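Conserved hypothetical protein (PDB 1XFS) is of unknown function but belongs to the AHA1 family, relatives of the Hsp90 ATPase activator, and has a fold of the Bet v 1-like type. Local coordinates at residues A116-Q121 with T127-C132. Numbering follows the deposited sequence.
Sequences AVIELQ and TRYTAC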
ATOM      1  N   ALA A 116       8.691   0.031  -4.363  1.00  8.06           N
ATOM      2  CA  ALA A 116      10.118   0.082  -4.115  1.00  7.61           C
ATOM      3  C   ALA A 116      10.387  -0.140  -2.641  1.00 10.18           C
ATOM      4  O   ALA A 116       9.729   0.446  -1.781  1.00  9.62           O
ATOM      5  CB  ALA A 116      10.656   1.443  -4.543  1.00  9.87           C
ATOM      6  N   VAL A 117      11.340  -1.013  -2.354  1.00  9.69           N
ATOM      7  CA  VAL A 117      11.723  -1.279  -0.985  1.00 11.31           C
ATOM      8  C   VAL A 117      13.197  -0.919  -0.913  1.00 12.96           C
ATOM      9  O   VAL A 117      14.015  -1.461  -1.656  1.00 14.38           O
ATOM     10  CB  VAL A 117      11.524  -2.760  -0.606  1.00 10.96           C
ATOM     11  CG1 VAL A 117      12.066  -3.007   0.803  1.00 12.14           C
ATOM     12  CG2 VAL A 117      10.047  -3.122  -0.667  1.00 12.61           C
ATOM     13  N   ILE A 118      13.519   0.026  -0.042  1.00 12.55           N
ATOM     14  CA  ILE A 118      14.891   0.472   0.122  1.00 13.03           C
ATOM     15  C   ILE A 118      15.347   0.107   1.526  1.00 13.04           C
ATOM     16  O   ILE A 118      14.723   0.510   2.499  1.00 12.71           O
ATOM     17  CB  ILE A 118      15.010   2.003  -0.044  1.00 14.14           C
ATOM     18  CG1 ILE A 118      14.475   2.431  -1.407  1.00 17.16           C
ATOM     19  CG2 ILE A 118      16.455   2.429   0.143  1.00 14.85           C
ATOM     20  CD1 ILE A 118      15.116   1.721  -2.583  1.00 19.18           C
ATOM     21  N   GLU A 119      16.419  -0.670   1.633  1.00 11.40           N
ATOM     22  CA  GLU A 119      16.924  -1.056   2.941  1.00 13.56           C
ATOM     23  C   GLU A 119      18.334  -0.530   3.148  1.00 12.04           C
ATOM     24  O   GLU A 119      19.163  -0.605   2.247  1.00 10.01           O
ATOM     25  CB  GLU A 119      16.902  -2.578   3.102  1.00 18.29           C
ATOM     26  CG  GLU A 119      15.507  -3.170   3.112  1.00 25.87           C
ATOM     27  CD  GLU A 119      15.500  -4.649   3.438  1.00 30.48           C
ATOM     28  OE1 GLU A 119      14.396  -5.222   3.569  1.00 33.50           O
ATOM     29  OE2 GLU A 119      16.595  -5.239   3.560  1.00 32.74           O
ATOM     30  N   LEU A 120      18.597   0.008   4.334  1.00 11.44           N
ATOM     31  CA  LEU A 120      19.915   0.549   4.646  1.00 11.27           C
ATOM     32  C   LEU A 120      20.537  -0.194   5.816  1.00 12.40           C
ATOM     33  O   LEU A 120      19.844  -0.633   6.739  1.00 11.72           O
ATOM     34  CB  LEU A 120      19.822   2.029   5.010  1.00 10.71           C
ATOM     35  CG  LEU A 120      19.207   2.993   4.000  1.00 10.61           C
ATOM     36  CD1 LEU A 120      19.180   4.386   4.605  1.00 13.33           C
ATOM     37  CD2 LEU A 120      20.021   2.984   2.709  1.00 12.35           C
ATOM     38  N   GLN A 121      21.853  -0.327   5.777  1.00 13.09           N
ATOM     39  CA  GLN A 121      22.562  -1.004   6.843  1.00 15.47           C
ATOM     40  C   GLN A 121      23.902  -0.315   7.023  1.00 14.16           C
ATOM     41  O   GLN A 121      24.686  -0.216   6.085  1.00 15.06           O
ATOM     42  CB  GLN A 121      22.760  -2.477   6.485  1.00 19.34           C
ATOM     43  CG  GLN A 121      23.433  -3.315   7.563  1.00 25.07           C
ATOM     44  CD  GLN A 121      23.532  -4.781   7.171  1.00 29.50           C
ATOM     45  OE1 GLN A 121      22.516  -5.460   7.007  1.00 32.20           O
ATOM     46  NE2 GLN A 121      24.758  -5.273   7.009  1.00 29.98           N
ATOM     47  N   THR A 127      27.486   3.047   4.303  1.00 15.07           N
ATOM     48  CA  THR A 127      26.157   2.455   4.349  1.00 15.03           C
ATOM     49  C   THR A 127      25.938   1.484   3.201  1.00 16.05           C
ATOM     50  O   THR A 127      26.308   1.761   2.057  1.00 15.93           O
ATOM     51  CB  THR A 127      25.048   3.528   4.264  1.00 16.38           C
ATOM     52  OG1 THR A 127      25.305   4.558   5.223  1.00 15.68           O
ATOM     53  CG2 THR A 127      23.681   2.906   4.555  1.00 18.32           C
ATOM     54  N   ARG A 128      25.342   0.338   3.512  1.00 15.19           N
ATOM     55  CA  ARG A 128      25.035  -0.653   2.496  1.00 16.62           C
ATOM     56  C   ARG A 128      23.620  -0.316   2.035  1.00 15.85           C
ATOM     57  O   ARG A 128      22.692  -0.255   2.844  1.00 15.54           O
ATOM     58  CB  ARG A 128      25.098  -2.065   3.082  1.00 18.51           C
ATOM     59  CG  ARG A 128      24.806  -3.167   2.078  1.00 22.52           C
ATOM     60  CD  ARG A 128      25.249  -4.509   2.627  1.00 27.99           C
ATOM     61  NE  ARG A 128      26.661  -4.474   2.995  1.00 33.93           N
ATOM     62  CZ  ARG A 128      27.339  -5.509   3.476  1.00 36.05           C
ATOM     63  NH1 ARG A 128      26.737  -6.677   3.651  1.00 37.67           N
ATOM     64  NH2 ARG A 128      28.625  -5.375   3.779  1.00 37.79           N
ATOM     65  N   TYR A 129      23.476  -0.074   0.737  1.00 16.73           N
ATOM     66  CA  TYR A 129      22.194   0.287   0.141  1.00 18.22           C
ATOM     67  C   TYR A 129      21.641  -0.838  -0.712  1.00 18.94           C
ATOM     68  O   TYR A 129      22.309  -1.326  -1.621  1.00 18.37           O
ATOM     69  CB  TYR A 129      22.364   1.550  -0.717  1.00 20.02           C
ATOM     70  CG  TYR A 129      21.167   1.908  -1.580  1.00 24.10           C
ATOM     71  CD1 TYR A 129      20.931   1.255  -2.790  1.00 25.87           C
ATOM     72  CD2 TYR A 129      20.263   2.888  -1.178  1.00 26.33           C
ATOM     73  CE1 TYR A 129      19.823   1.566  -3.576  1.00 27.78           C
ATOM     74  CE2 TYR A 129      19.149   3.209  -1.959  1.00 28.40           C
ATOM     75  CZ  TYR A 129      18.936   2.544  -3.155  1.00 28.20           C
ATOM     76  OH  TYR A 129      17.834   2.840  -3.926  1.00 31.52           O
ATOM     77  N   THR A 130      20.413  -1.247  -0.422  1.00 18.92           N
ATOM     78  CA  THR A 130      19.780  -2.307  -1.186  1.00 20.17           C
ATOM     79  C   THR A 130      18.421  -1.798  -1.667  1.00 20.04           C
ATOM     80  O   THR A 130      17.605  -1.341  -0.868  1.00 20.00           O
ATOM     81  CB  THR A 130      19.608  -3.579  -0.318  1.00 21.65           C
ATOM     82  OG1 THR A 130      20.895  -4.030   0.126  1.00 23.37           O
ATOM     83  CG2 THR A 130      18.946  -4.690  -1.114  1.00 22.95           C
ATOM     84  N   ALA A 131      18.196  -1.847  -2.977  1.00 19.70           N
ATOM     85  CA  ALA A 131      16.931  -1.388  -3.548  1.00 20.13           C
ATOM     86  C   ALA A 131      16.272  -2.499  -4.355  1.00 20.44           C
ATOM     87  O   ALA A 131      16.909  -3.129  -5.199  1.00 22.26           O
ATOM     88  CB  ALA A 131      17.164  -0.165  -4.441  1.00 20.44           C
ATOM     89  N   CYS A 132      14.994  -2.744  -4.085  1.00 19.26           N
ATOM     90  CA  CYS A 132      14.247  -3.773  -4.796  1.00 17.60           C
ATOM     91  C   CYS A 132      12.986  -3.148  -5.366  1.00 17.09           C
ATOM     92  O   CYS A 132      12.258  -2.448  -4.660  1.00 15.92           O
ATOM     93  CB  CYS A 132      13.861  -4.927  -3.857  1.00 19.04           C
ATOM     94  SG  CYS A 132      12.816  -6.215  -4.625  1.00 25.77           S
TER
HETATM   95  O   HOH W   1      15.923  -3.518  -0.826  1.00 29.24           O
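The Y129 ring lies over one face of the antiparallel hairpin of strands 115-122 and 127-134, part of the curved sheet of this Bet v 1-like fold, against I118 and L120. Three hydrogen-bonded pairs, V117 with C132, E119 with T130 and Q121 with R128, each exchange two backbone bonds. The straightest, R128 N to Q121 O, measures 2.7 Å at 178°. On the face covered by helices 22-30 and 149-167, the buried I118 side chain divides at CB. CG2, anti to the backbone N, approaches the Y129 ring obliquely, 3.5 Å from CE2, while CG1 lies beside the backbone N (chi1 -57°), and the turn at chi2 (-55°) brings CD1 over to the second strand. There CD1 meets two groups, Y129 OH at 3.2 Å and A131 CB at 3.3 Å, the latter tighter than usual van der Waals contact. L120 CD2 adds a looser touch, 3.9 Å from Y129 CD2, and I157 of helix 149-167 also packs on the tyrosine. Replacing Y129 by an alanine is likely to leave I118 CG2 and CD1 and L120 CD2 without their aromatic partner and to remove the contact with I157. On the other face, the side chains of Q121 and R128 run side by side, with Q121 NE2 over one face of the guanidinium, whose NE forms a salt bridge with E17. Beside T130, a water donates to V117 O at 2.9 Å and, weakly, to T130 O.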